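Local coordinates for protein type I modular polyketide synthase (Streptomyces albus subsp. albus, PDB 6IYR) that probably selects an acyl extender unit from a coenzyme A thioester and loads it onto the acyl carrier protein of module 8 during salinomycin assembly, at residues A[285-290]-A[407-412]; A[325-330]-A[368-373]; A[41-46]-A[68-73]. All blocks are in the same frame, centred on the assembly; numbering follows the deposited sequence.

Contact 1: A[285-290]-A[407-412]; sequences NGPQST and VQETID
Glu409 of helix 404-414 reaches into the tight turn that joins strands 279-286 and 289-294 and takes a backbone N-H there. The polar part of the contact is one hydrogen bond, from Gln288 N to Glu409 OE1, 2.9 Å long with an angle of 154° at the hydrogen. The donor sits 59° out of the carboxylate plane, so the oxygen is met from above. CG of Glu409 lies anti to the backbone N (chi1 -178°) and the chain runs on extended, bringing the carboxylate over the turn. OE1 also crowds the hairpin carbons, lying 3.1 Å from Ser289 CB and 3.3 Å from Gly286 C; Gly286, having no side chain, leaves room for it.

The apolar part lies nearer the helix. Pro287 and Glu409 run past each other in opposite directions, with Pro287 CD 3.7 Å from Glu409 CG. Thr410 CG2 rests on the Pro287 ring and 3.8 Å from Gly286 CA.

Backbone bonds shape the hairpin. Asn285 and Gly286 form a classic beta bulge opposite Ser289; Pro287 suits the turn because its ring fixes phi near the value needed. Asn285 OD1 is hydrogen-bonded to His219 NE2, within the GxSxG sequence 218-222 that probably forms the nucleophile elbow.

The hairpin belongs to the mixed sheet, consistent with the small ferredoxin-like subdomain, and the helix leads to strand 419-421 of the parallel sheet, so the subdomains probably meet here. One carboxylate supplies the polar link, while Thr410 and the Glu409 stem pack on Pro287 and Gly286; the N-H dipole would be expected to stabilise the negative charge.

Contact 2: A[325-330]-A[368-373]; sequences PQVEHI and YWYRNL
Val327 presses between Tyr370 and Leu373 of helix 366-374, and this trio is the tight part of the contact. Its CG1, anti to the backbone N (chi1 171°), lies 3.5 Å from Tyr370 CE1, approaching the ring obliquely, and 3.7 Å from Leu373 CG. A branched valine suits this place because its two methyls both bear on Leu373, CG1 also reaching the Tyr370 ring and CG2 the leucine carbonyl. Leu373 suits its own because its forked end serves two partners: Ile330 CD1 touches Leu373 CD2 at 3.7 Å, the side chains crossing at about a right angle, while the isoleucine backbone stands at the N-cap of helix 331-337. Val327 O lies in the plane of the Tyr370 ring at its edge, 3.8 Å from Tyr370 CE1.

The outer side is looser. Exposed Glu328 meets Tyr370 OH with its CA, at 3.5 Å, and its CG, at 3.7 Å. Tyrosine thus gives ring carbon to the valine and its hydroxyl to the outer side. The Glu328 carboxylate forms a salt bridge through OE2 with Arg374 NH2.

Leu373 also touches Ser322 and Arg245. Its side chain is about 4 Å from a phosphate ion, probably from the crystallisation liquor, and lies near, without touching, what is probably the nucleophile elbow. With no hydrogen bond between the segments, burial of apolar carbon and van der Waals fit hold them together, with the Glu328 charge on the exposed side.

Contact 3: A[41-46]-A[68-73]; sequences IPWTVS and GALRPA
The extended strand 41-46 meets the 68-73 segment where a loop becomes helix 72-79, and the closest alpha carbons, those of Ile41 and Ala73, are 6.9 Å apart. On the loop side the chain bends through an inverse gamma turn centred on Ala69, then enters the helix at Pro72. Proline is well suited to a first helical turn, where a backbone N-H is not needed for helix bonding.

Trp43 spans the gap: its CG lies anti to the carbonyl carbon (chi1 -71°), which swings the indole across to the 68-73 segment. Its NE1 donates to Pro72 O over 3.1 Å, a bent bond of 142°, with the nitrogen above the carbonyl plane and the oxygen tilted from the ring plane. At the other end of the indole, Leu70 CD2 lies at the ring edge, 3.7 Å from Trp43 CH2, while Pro72 CA sits in the ring plane. Phe100 of helix 97-108 stacks on the same indole. Ile41 adds a lighter contact, its CD1 4.0 Å from Pro72 CB, the two side chains crossing nearly at right angles.

The large tryptophan therefore serves two chemistries at once: its carbon edge fills the apolar layer between sheet and helices, and its buried N-H is satisfied by the carbonyl at the helix start.

Overall arrangement
Contact 3 closes first along the chain, and contact 2 is nested within the loop closed by contact 1. Contact 3 joins the antiparallel sheet containing strand 41-47 to helix 72-79, in a region consistent with the ketosynthase-to-acyltransferase linker of modular synthases. Contacts 1 and 2 both belong to the acyltransferase domain, their centres 25 Å apart. Contact 1 ties a hairpin of the mixed sheet to helix 404-414, whereas contact 2 joins the loop before helix 331-337 to helix 366-374. The centre of contact 3 is 39 Å from that of contact 1 and 53 Å from that of contact 2, which lies across the chain's centre, so the contacts sample linker and catalytic domain of one acyltransferase fragment.

Contact 1: A[285-290]-A[407-412]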
ATOM      1  N   ASN A 285     -10.518 -10.841   1.982  1.00 29.20           N
ATOM      2  CA  ASN A 285     -10.079  -9.472   2.120  1.00 32.21           C
ATOM      3  C   ASN A 285     -10.921  -8.609   3.052  1.00 37.11           C
ATOM      4  O   ASN A 285     -10.510  -7.521   3.395  1.00 36.00           O
ATOM      5  CB  ASN A 285      -9.995  -8.838   0.763  1.00 31.59           C
ATOM      6  CG  ASN A 285      -9.029  -9.567  -0.122  1.00 35.51           C
ATOM      7  OD1 ASN A 285      -8.098 -10.177   0.355  1.00 34.63           O
ATOM      8  ND2 ASN A 285      -9.346  -9.658  -1.380  1.00 38.79           N
ATOM      9  N   GLY A 286     -12.090  -9.108   3.455  1.00 35.68           N
ATOM     10  CA  GLY A 286     -13.000  -8.377   4.336  1.00 35.58           C
ATOM     11  C   GLY A 286     -14.185  -9.273   4.647  1.00 33.12           C
ATOM     12  O   GLY A 286     -14.354 -10.299   4.013  1.00 38.07           O
ATOM     13  N   PRO A 287     -14.986  -8.923   5.648  1.00 32.57           N
ATOM     14  CA  PRO A 287     -16.101  -9.794   6.031  1.00 36.27           C
ATOM     15  C   PRO A 287     -17.103 -10.092   4.902  1.00 34.37           C
ATOM     16  O   PRO A 287     -17.827 -11.071   4.987  1.00 35.54           O
ATOM     17  CB  PRO A 287     -16.794  -9.011   7.166  1.00 39.87           C
ATOM     18  CG  PRO A 287     -16.333  -7.605   7.021  1.00 40.53           C
ATOM     19  CD  PRO A 287     -14.978  -7.653   6.394  1.00 39.69           C
ATOM     20  N   GLN A 288     -17.149  -9.262   3.865  1.00 40.36           N
ATOM     21  CA  GLN A 288     -18.010  -9.528   2.692  1.00 41.05           C
ATOM     22  C   GLN A 288     -17.258  -9.393   1.380  1.00 37.59           C
ATOM     23  O   GLN A 288     -17.811  -8.959   0.366  1.00 38.03           O
ATOM     24  CB  GLN A 288     -19.178  -8.558   2.677  1.00 42.66           C
ATOM     25  CG  GLN A 288     -20.134  -8.756   3.832  1.00 53.57           C
ATOM     26  CD  GLN A 288     -21.248  -9.717   3.493  1.00 68.47           C
ATOM     27  OE1 GLN A 288     -21.483 -10.685   4.213  1.00 86.68           O
ATOM     28  NE2 GLN A 288     -21.921  -9.474   2.370  1.00 83.89           N
ATOM     29  N   SER A 289     -16.006  -9.832   1.383  1.00 35.53           N
ATOM     30  CA  SER A 289     -15.145  -9.522   0.301  1.00 36.29           C
ATOM     31  C   SER A 289     -14.080 -10.610   0.105  1.00 36.40           C
ATOM     32  O   SER A 289     -13.183 -10.770   0.935  1.00 32.75           O
ATOM     33  CB  SER A 289     -14.579  -8.134   0.597  1.00 43.04           C
ATOM     34  OG  SER A 289     -13.644  -7.796  -0.367  1.00 58.16           O
ATOM     35  N   THR A 290     -14.244 -11.429  -0.937  1.00 26.32           N
ATOM     36  CA  THR A 290     -13.391 -12.580  -1.161  1.00 30.21           C
ATOM     37  C   THR A 290     -13.038 -12.661  -2.631  1.00 28.47           C
ATOM     38  O   THR A 290     -13.685 -12.023  -3.467  1.00 31.01           O
ATOM     39  CB  THR A 290     -14.096 -13.900  -0.826  1.00 35.49           C
ATOM     40  OG1 THR A 290     -15.064 -14.151  -1.846  1.00 43.73           O
ATOM     41  CG2 THR A 290     -14.798 -13.844   0.503  1.00 29.81           C
ATOM     42  N   VAL A 407      -9.800  -3.196   4.013  1.00 27.54           N
ATOM     43  CA  VAL A 407      -9.461  -2.814   5.406  1.00 25.97           C
ATOM     44  C   VAL A 407     -10.621  -2.019   6.015  1.00 30.11           C
ATOM     45  O   VAL A 407     -11.077  -2.297   7.130  1.00 32.84           O
ATOM     46  CB  VAL A 407      -8.154  -2.004   5.472  1.00 28.56           C
ATOM     47  CG1 VAL A 407      -7.839  -1.555   6.919  1.00 26.21           C
ATOM     48  CG2 VAL A 407      -7.001  -2.800   4.876  1.00 32.76           C
ATOM     49  N   GLN A 408     -11.153  -1.069   5.247  1.00 29.33           N
ATOM     50  CA  GLN A 408     -12.232  -0.216   5.746  1.00 29.36           C
ATOM     51  C   GLN A 408     -13.478  -1.019   6.079  1.00 35.89           C
ATOM     52  O   GLN A 408     -14.126  -0.793   7.117  1.00 33.81           O
ATOM     53  CB  GLN A 408     -12.583   0.847   4.692  1.00 33.33           C
ATOM     54  CG  GLN A 408     -13.579   1.884   5.198  1.00 31.13           C
ATOM     55  CD  GLN A 408     -13.014   2.723   6.336  1.00 28.60           C
ATOM     56  OE1 GLN A 408     -13.420   2.585   7.499  1.00 37.80           O
ATOM     57  NE2 GLN A 408     -12.000   3.496   6.031  1.00 28.37           N
ATOM     58  N   GLU A 409     -13.749  -2.040   5.270  1.00 32.83           N
ATOM     59  CA  GLU A 409     -14.884  -2.922   5.520  1.00 34.63           C
ATOM     60  C   GLU A 409     -14.700  -3.703   6.822  1.00 28.49           C
ATOM     61  O   GLU A 409     -15.659  -3.936   7.570  1.00 31.01           O
ATOM     62  CB  GLU A 409     -15.053  -3.882   4.320  1.00 42.13           C
ATOM     63  CG  GLU A 409     -16.231  -4.847   4.409  1.00 50.58           C
ATOM     64  CD  GLU A 409     -16.377  -5.722   3.159  1.00 50.08           C
ATOM     65  OE1 GLU A 409     -15.785  -6.825   3.080  1.00 39.27           O
ATOM     66  OE2 GLU A 409     -17.145  -5.331   2.273  1.00 39.78           O
ATOM     67  N   THR A 410     -13.478  -4.148   7.120  1.00 34.15           N
ATOM     68  CA  THR A 410     -13.310  -4.862   8.379  1.00 33.61           C
ATOM     69  C   THR A 410     -13.276  -3.942   9.604  1.00 32.29           C
ATOM     70  O   THR A 410     -13.867  -4.272  10.633  1.00 34.25           O
ATOM     71  CB  THR A 410     -12.182  -5.903   8.403  1.00 32.90           C
ATOM     72  OG1 THR A 410     -11.219  -5.586   9.405  1.00 59.97           O
ATOM     73  CG2 THR A 410     -11.585  -6.106   7.087  1.00 27.17           C
ATOM     74  N   ILE A 411     -12.647  -2.781   9.464  1.00 32.96           N
ATOM     75  CA  ILE A 411     -12.725  -1.717  10.485  1.00 29.13           C
ATOM     76  C   ILE A 411     -14.178  -1.436  10.803  1.00 33.00           C
ATOM     77  O   ILE A 411     -14.559  -1.366  11.967  1.00 36.53           O
ATOM     78  CB  ILE A 411     -12.083  -0.395   9.988  1.00 31.54           C
ATOM     79  CG1 ILE A 411     -10.590  -0.577   9.842  1.00 28.37           C
ATOM     80  CG2 ILE A 411     -12.403   0.778  10.929  1.00 32.57           C
ATOM     81  CD1 ILE A 411      -9.850   0.620   9.309  1.00 33.56           C
ATOM     82  N   ASP A 412     -14.992  -1.241   9.777  1.00 33.89           N
ATOM     83  CA  ASP A 412     -16.394  -0.898  10.004  1.00 36.61           C
ATOM     84  C   ASP A 412     -17.129  -2.012  10.716  1.00 39.75           C
ATOM     85  O   ASP A 412     -18.021  -1.752  11.505  1.00 38.14           O
ATOM     86  CB  ASP A 412     -17.132  -0.567   8.692  1.00 36.50           C
ATOM     87  CG  ASP A 412     -16.685   0.763   8.079  1.00 37.80           C
ATOM     88  OD1 ASP A 412     -15.927   1.484   8.736  1.00 39.99           O
ATOM     89  OD2 ASP A 412     -16.966   1.020   6.880  1.00 39.99           O
TER

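Contact 2: A[325-330]-A[368-373]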
ATOM      1  N   PRO A 325      -5.010 -25.037  -6.680  1.00 28.21           N
ATOM      2  CA  PRO A 325      -4.340 -26.252  -7.137  1.00 29.41           C
ATOM      3  C   PRO A 325      -3.486 -26.087  -8.360  1.00 26.45           C
ATOM      4  O   PRO A 325      -2.520 -26.822  -8.506  1.00 29.86           O
ATOM      5  CB  PRO A 325      -5.512 -27.217  -7.452  1.00 34.49           C
ATOM      6  CG  PRO A 325      -6.633 -26.737  -6.577  1.00 35.54           C
ATOM      7  CD  PRO A 325      -6.458 -25.239  -6.490  1.00 28.58           C
ATOM      8  N   GLN A 326      -3.715 -25.078  -9.198  1.00 24.76           N
ATOM      9  CA  GLN A 326      -2.884 -25.008 -10.388  1.00 25.56           C
ATOM     10  C   GLN A 326      -1.407 -24.829 -10.016  1.00 27.79           C
ATOM     11  O   GLN A 326      -0.510 -25.142 -10.796  1.00 28.12           O
ATOM     12  CB  GLN A 326      -3.324 -23.893 -11.337  1.00 31.16           C
ATOM     13  CG  GLN A 326      -4.588 -24.217 -12.098  1.00 31.92           C
ATOM     14  CD  GLN A 326      -4.896 -23.235 -13.213  1.00 27.42           C
ATOM     15  OE1 GLN A 326      -3.990 -22.678 -13.857  1.00 30.96           O
ATOM     16  NE2 GLN A 326      -6.192 -23.044 -13.475  1.00 32.18           N
ATOM     17  N   VAL A 327      -1.175 -24.184  -8.875  1.00 27.71           N
ATOM     18  CA  VAL A 327       0.176 -23.835  -8.438  1.00 29.57           C
ATOM     19  C   VAL A 327       1.042 -25.096  -8.187  1.00 29.74           C
ATOM     20  O   VAL A 327       2.280 -25.043  -8.190  1.00 23.59           O
ATOM     21  CB  VAL A 327       0.052 -22.967  -7.137  1.00 34.31           C
ATOM     22  CG1 VAL A 327       1.387 -22.742  -6.490  1.00 29.32           C
ATOM     23  CG2 VAL A 327      -0.573 -21.616  -7.495  1.00 32.40           C
ATOM     24  N   GLU A 328       0.396 -26.240  -7.988  1.00 25.98           N
ATOM     25  CA  GLU A 328       1.155 -27.502  -7.732  1.00 27.69           C
ATOM     26  C   GLU A 328       2.077 -27.797  -8.871  1.00 28.46           C
ATOM     27  O   GLU A 328       3.169 -28.293  -8.682  1.00 28.14           O
ATOM     28  CB  GLU A 328       0.205 -28.692  -7.502  1.00 32.12           C
ATOM     29  CG  GLU A 328      -0.411 -28.634  -6.103  1.00 42.10           C
ATOM     30  CD  GLU A 328      -1.731 -29.399  -5.928  1.00 55.21           C
ATOM     31  OE1 GLU A 328      -2.228 -30.040  -6.886  1.00 56.90           O
ATOM     32  OE2 GLU A 328      -2.288 -29.339  -4.806  1.00 46.48           O
ATOM     33  N   HIS A 329       1.682 -27.372 -10.056  1.00 32.60           N
ATOM     34  CA  HIS A 329       2.475 -27.600 -11.256  1.00 36.27           C
ATOM     35  C   HIS A 329       3.850 -26.900 -11.220  1.00 30.15           C
ATOM     36  O   HIS A 329       4.771 -27.321 -11.890  1.00 25.67           O
ATOM     37  CB  HIS A 329       1.624 -27.136 -12.444  1.00 42.46           C
ATOM     38  CG  HIS A 329       2.363 -26.991 -13.731  1.00 45.37           C
ATOM     39  ND1 HIS A 329       2.762 -28.082 -14.481  1.00 54.35           N
ATOM     40  CD2 HIS A 329       2.513 -25.911 -14.538  1.00 50.09           C
ATOM     41  CE1 HIS A 329       3.273 -27.662 -15.628  1.00 42.44           C
ATOM     42  NE2 HIS A 329       3.125 -26.347 -15.688  1.00 38.88           N
ATOM     43  N   ILE A 330       4.010 -25.823 -10.463  1.00 26.70           N
ATOM     44  CA  ILE A 330       5.325 -25.180 -10.413  1.00 27.01           C
ATOM     45  C   ILE A 330       5.994 -25.311  -9.032  1.00 32.19           C
ATOM     46  O   ILE A 330       7.005 -24.652  -8.723  1.00 26.33           O
ATOM     47  CB  ILE A 330       5.242 -23.686 -10.792  1.00 25.40           C
ATOM     48  CG1 ILE A 330       4.201 -22.979  -9.882  1.00 25.56           C
ATOM     49  CG2 ILE A 330       4.897 -23.565 -12.257  1.00 31.41           C
ATOM     50  CD1 ILE A 330       4.235 -21.452  -9.928  1.00 25.13           C
ATOM     51  N   TYR A 368       8.017 -21.627   2.658  1.00 28.51           N
ATOM     52  CA  TYR A 368       7.100 -20.529   2.963  1.00 27.77           C
ATOM     53  C   TYR A 368       6.610 -19.848   1.678  1.00 20.40           C
ATOM     54  O   TYR A 368       5.439 -19.550   1.553  1.00 28.54           O
ATOM     55  CB  TYR A 368       7.739 -19.475   3.876  1.00 27.44           C
ATOM     56  CG  TYR A 368       6.762 -18.423   4.302  1.00 23.50           C
ATOM     57  CD1 TYR A 368       5.968 -18.611   5.413  1.00 27.84           C
ATOM     58  CD2 TYR A 368       6.562 -17.277   3.540  1.00 25.07           C
ATOM     59  CE1 TYR A 368       5.049 -17.657   5.794  1.00 30.54           C
ATOM     60  CE2 TYR A 368       5.593 -16.343   3.876  1.00 23.58           C
ATOM     61  CZ  TYR A 368       4.833 -16.536   4.997  1.00 25.43           C
ATOM     62  OH  TYR A 368       3.880 -15.599   5.377  1.00 25.94           O
ATOM     63  N   TRP A 369       7.526 -19.493   0.801  1.00 25.31           N
ATOM     64  CA  TRP A 369       7.168 -18.723  -0.381  1.00 29.77           C
ATOM     65  C   TRP A 369       6.304 -19.567  -1.304  1.00 30.13           C
ATOM     66  O   TRP A 369       5.330 -19.057  -1.853  1.00 24.56           O
ATOM     67  CB  TRP A 369       8.401 -18.119  -1.088  1.00 24.99           C
ATOM     68  CG  TRP A 369       9.054 -17.093  -0.234  1.00 26.72           C
ATOM     69  CD1 TRP A 369      10.263 -17.193   0.369  1.00 28.16           C
ATOM     70  CD2 TRP A 369       8.414 -15.932   0.348  1.00 30.86           C
ATOM     71  NE1 TRP A 369      10.427 -16.185   1.278  1.00 28.22           N
ATOM     72  CE2 TRP A 369       9.307 -15.393   1.283  1.00 30.18           C
ATOM     73  CE3 TRP A 369       7.189 -15.285   0.130  1.00 31.07           C
ATOM     74  CZ2 TRP A 369       9.035 -14.222   1.989  1.00 30.31           C
ATOM     75  CZ3 TRP A 369       6.873 -14.166   0.892  1.00 29.74           C
ATOM     76  CH2 TRP A 369       7.827 -13.607   1.765  1.00 27.45           C
ATOM     77  N   TYR A 370       6.566 -20.879  -1.384  1.00 26.22           N
ATOM     78  CA  TYR A 370       5.600 -21.757  -2.026  1.00 25.26           C
ATOM     79  C   TYR A 370       4.235 -21.762  -1.363  1.00 28.23           C
ATOM     80  O   TYR A 370       3.198 -21.731  -2.052  1.00 26.81           O
ATOM     81  CB  TYR A 370       6.090 -23.199  -2.182  1.00 29.29           C
ATOM     82  CG  TYR A 370       5.042 -24.080  -2.817  1.00 28.34           C
ATOM     83  CD1 TYR A 370       4.729 -23.937  -4.137  1.00 27.84           C
ATOM     84  CD2 TYR A 370       4.263 -24.939  -2.054  1.00 28.59           C
ATOM     85  CE1 TYR A 370       3.735 -24.699  -4.728  1.00 32.02           C
ATOM     86  CE2 TYR A 370       3.242 -25.688  -2.629  1.00 31.84           C
ATOM     87  CZ  TYR A 370       2.978 -25.539  -3.981  1.00 29.34           C
ATOM     88  OH  TYR A 370       1.993 -26.280  -4.584  1.00 31.59           O
ATOM     89  N   ARG A 371       4.202 -21.902  -0.047  1.00 25.42           N
ATOM     90  CA  ARG A 371       2.928 -21.872   0.637  1.00 28.85           C
ATOM     91  C   ARG A 371       2.143 -20.625   0.381  1.00 30.92           C
ATOM     92  O   ARG A 371       0.911 -20.654   0.441  1.00 29.80           O
ATOM     93  CB  ARG A 371       3.079 -22.016   2.144  1.00 34.95           C
ATOM     94  CG  ARG A 371       3.015 -23.449   2.638  1.00 58.28           C
ATOM     95  CD  ARG A 371       2.979 -23.502   4.162  1.00 67.93           C
ATOM     96  NE  ARG A 371       3.503 -24.775   4.641  1.00 89.55           N
ATOM     97  CZ  ARG A 371       4.769 -25.001   4.990  1.00 92.96           C
ATOM     98  NH1 ARG A 371       5.131 -26.221   5.384  1.00 73.99           N
ATOM     99  NH2 ARG A 371       5.665 -24.013   4.974  1.00 89.39           N
ATOM    100  N   ASN A 372       2.853 -19.508   0.410  1.00 25.61           N
ATOM    101  CA  ASN A 372       2.245 -18.198   0.157  1.00 28.65           C
ATOM    102  C   ASN A 372       1.488 -18.234  -1.168  1.00 27.30           C
ATOM    103  O   ASN A 372       0.329 -17.862  -1.221  1.00 30.95           O
ATOM    104  CB  ASN A 372       3.338 -17.148   0.076  1.00 25.46           C
ATOM    105  CG  ASN A 372       2.821 -15.791  -0.354  1.00 31.98           C
ATOM    106  OD1 ASN A 372       2.679 -15.523  -1.554  1.00 33.60           O
ATOM    107  ND2 ASN A 372       2.629 -14.894   0.618  1.00 28.98           N
ATOM    108  N   LEU A 373       2.147 -18.746  -2.206  1.00 26.46           N
ATOM    109  CA  LEU A 373       1.549 -18.844  -3.555  1.00 28.45           C
ATOM    110  C   LEU A 373       0.398 -19.843  -3.630  1.00 29.66           C
ATOM    111  O   LEU A 373      -0.601 -19.611  -4.310  1.00 30.95           O
ATOM    112  CB  LEU A 373       2.631 -19.195  -4.573  1.00 27.88           C
ATOM    113  CG  LEU A 373       2.253 -19.134  -6.054  1.00 30.39           C
ATOM    114  CD1 LEU A 373       1.808 -17.729  -6.460  1.00 35.60           C
ATOM    115  CD2 LEU A 373       3.492 -19.550  -6.830  1.00 33.69           C
TER

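Contact 3: A[41-46]-A[68-73]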
ATOM      1  N   ILE A  41       4.117  23.180  -0.391  1.00 40.66           N
ATOM      2  CA  ILE A  41       4.536  23.310   0.993  1.00 37.17           C
ATOM      3  C   ILE A  41       3.356  23.113   1.965  1.00 39.15           C
ATOM      4  O   ILE A  41       2.273  23.646   1.759  1.00 39.92           O
ATOM      5  CB  ILE A  41       5.184  24.685   1.206  1.00 38.62           C
ATOM      6  CG1 ILE A  41       6.478  24.771   0.404  1.00 47.03           C
ATOM      7  CG2 ILE A  41       5.509  24.925   2.663  1.00 33.28           C
ATOM      8  CD1 ILE A  41       6.859  26.196   0.064  1.00 51.33           C
ATOM      9  N   PRO A  42       3.571  22.328   3.029  1.00 40.56           N
ATOM     10  CA  PRO A  42       2.501  22.052   3.966  1.00 40.25           C
ATOM     11  C   PRO A  42       2.497  23.066   5.097  1.00 36.44           C
ATOM     12  O   PRO A  42       3.551  23.334   5.670  1.00 35.48           O
ATOM     13  CB  PRO A  42       2.876  20.667   4.518  1.00 39.29           C
ATOM     14  CG  PRO A  42       4.357  20.645   4.450  1.00 37.06           C
ATOM     15  CD  PRO A  42       4.696  21.392   3.195  1.00 40.17           C
ATOM     16  N   TRP A  43       1.320  23.588   5.443  1.00 30.96           N
ATOM     17  CA  TRP A  43       1.181  24.300   6.690  1.00 39.68           C
ATOM     18  C   TRP A  43       0.268  23.476   7.533  1.00 35.84           C
ATOM     19  O   TRP A  43      -0.828  23.104   7.080  1.00 36.56           O
ATOM     20  CB  TRP A  43       0.534  25.677   6.478  1.00 38.48           C
ATOM     21  CG  TRP A  43       1.389  26.699   5.787  1.00 43.77           C
ATOM     22  CD1 TRP A  43       2.633  26.531   5.268  1.00 42.35           C
ATOM     23  CD2 TRP A  43       1.009  28.061   5.502  1.00 41.32           C
ATOM     24  NE1 TRP A  43       3.070  27.723   4.680  1.00 44.51           N
ATOM     25  CE2 TRP A  43       2.070  28.659   4.800  1.00 41.65           C
ATOM     26  CE3 TRP A  43      -0.120  28.828   5.797  1.00 43.26           C
ATOM     27  CZ2 TRP A  43       2.025  29.988   4.377  1.00 42.69           C
ATOM     28  CZ3 TRP A  43      -0.180  30.142   5.339  1.00 37.71           C
ATOM     29  CH2 TRP A  43       0.879  30.700   4.635  1.00 36.68           C
ATOM     30  N   THR A  44       0.675  23.247   8.777  1.00 28.61           N
ATOM     31  CA  THR A  44      -0.090  22.436   9.685  1.00 35.77           C
ATOM     32  C   THR A  44      -0.708  23.303  10.766  1.00 38.44           C
ATOM     33  O   THR A  44      -0.140  24.282  11.189  1.00 40.78           O
ATOM     34  CB  THR A  44       0.781  21.331  10.333  1.00 38.65           C
ATOM     35  OG1 THR A  44       1.851  21.912  11.067  1.00 42.66           O
ATOM     36  CG2 THR A  44       1.359  20.451   9.269  1.00 42.99           C
ATOM     37  N   VAL A  45      -1.913  22.970  11.160  1.00 37.41           N
ATOM     38  CA  VAL A  45      -2.501  23.598  12.296  1.00 43.00           C
ATOM     39  C   VAL A  45      -3.253  22.541  13.103  1.00 50.71           C
ATOM     40  O   VAL A  45      -3.625  21.493  12.559  1.00 43.76           O
ATOM     41  CB  VAL A  45      -3.440  24.714  11.812  1.00 49.93           C
ATOM     42  CG1 VAL A  45      -4.627  24.130  11.073  1.00 43.83           C
ATOM     43  CG2 VAL A  45      -3.885  25.567  12.983  1.00 67.68           C
ATOM     44  N   SER A  46      -3.418  22.763  14.408  1.00 41.77           N
ATOM     45  CA  SER A  46      -4.264  21.886  15.211  1.00 46.88           C
ATOM     46  C   SER A  46      -4.976  22.636  16.324  1.00 49.09           C
ATOM     47  O   SER A  46      -4.533  23.684  16.747  1.00 55.95           O
ATOM     48  CB  SER A  46      -3.414  20.795  15.829  1.00 41.59           C
ATOM     49  OG  SER A  46      -2.273  21.367  16.405  1.00 46.37           O
ATOM     50  N   GLY A  68       1.630  39.987   1.893  1.00 36.67           N
ATOM     51  CA  GLY A  68       2.439  40.533   0.818  1.00 47.56           C
ATOM     52  C   GLY A  68       3.642  39.693   0.437  1.00 52.23           C
ATOM     53  O   GLY A  68       3.552  38.846  -0.434  1.00 54.89           O
ATOM     54  N   ALA A  69       4.796  39.969   1.024  1.00 45.18           N
ATOM     55  CA  ALA A  69       5.985  39.184   0.715  1.00 44.15           C
ATOM     56  C   ALA A  69       6.113  37.956   1.611  1.00 39.58           C
ATOM     57  O   ALA A  69       7.071  37.810   2.326  1.00 50.35           O
ATOM     58  CB  ALA A  69       7.219  40.048   0.830  1.00 42.27           C
ATOM     59  N   LEU A  70       5.163  37.051   1.522  1.00 46.91           N
ATOM     60  CA  LEU A  70       5.141  35.875   2.351  1.00 48.73           C
ATOM     61  C   LEU A  70       6.219  34.869   2.009  1.00 42.97           C
ATOM     62  O   LEU A  70       6.466  34.599   0.852  1.00 38.50           O
ATOM     63  CB  LEU A  70       3.792  35.196   2.174  1.00 57.27           C
ATOM     64  CG  LEU A  70       3.454  33.967   3.006  1.00 64.55           C
ATOM     65  CD1 LEU A  70       2.822  34.423   4.303  1.00 61.40           C
ATOM     66  CD2 LEU A  70       2.492  33.087   2.236  1.00 62.19           C
ATOM     67  N   ARG A  71       6.860  34.330   3.036  1.00 42.52           N
ATOM     68  CA  ARG A  71       7.833  33.249   2.847  1.00 45.02           C
ATOM     69  C   ARG A  71       7.247  31.910   3.350  1.00 38.83           C
ATOM     70  O   ARG A  71       7.236  31.641   4.542  1.00 44.95           O
ATOM     71  CB  ARG A  71       9.116  33.579   3.624  1.00 61.84           C
ATOM     72  CG  ARG A  71       9.751  34.946   3.328  1.00 65.72           C
ATOM     73  CD  ARG A  71       9.893  35.250   1.839  1.00 85.18           C
ATOM     74  NE  ARG A  71       9.950  34.046   0.999  1.00113.21           N
ATOM     75  CZ  ARG A  71       9.682  34.016  -0.309  1.00111.86           C
ATOM     76  NH1 ARG A  71       9.743  32.865  -0.970  1.00 94.88           N
ATOM     77  NH2 ARG A  71       9.355  35.128  -0.960  1.00109.98           N
ATOM     78  N   PRO A  72       6.653  31.116   2.457  1.00 40.79           N
ATOM     79  CA  PRO A  72       5.827  29.978   2.939  1.00 44.52           C
ATOM     80  C   PRO A  72       6.603  28.876   3.702  1.00 37.98           C
ATOM     81  O   PRO A  72       6.116  28.388   4.729  1.00 43.16           O
ATOM     82  CB  PRO A  72       5.195  29.411   1.669  1.00 36.64           C
ATOM     83  CG  PRO A  72       5.712  30.200   0.533  1.00 42.98           C
ATOM     84  CD  PRO A  72       6.689  31.231   0.999  1.00 38.61           C
ATOM     85  N   ALA A  73       7.860  28.649   3.320  1.00 41.74           N
ATOM     86  CA  ALA A  73       8.753  27.786   4.101  1.00 41.02           C
ATOM     87  C   ALA A  73       8.963  28.298   5.517  1.00 39.71           C
ATOM     88  O   ALA A  73       8.870  27.529   6.490  1.00 46.16           O
ATOM     89  CB  ALA A  73      10.082  27.635   3.391  1.00 42.78           C
TER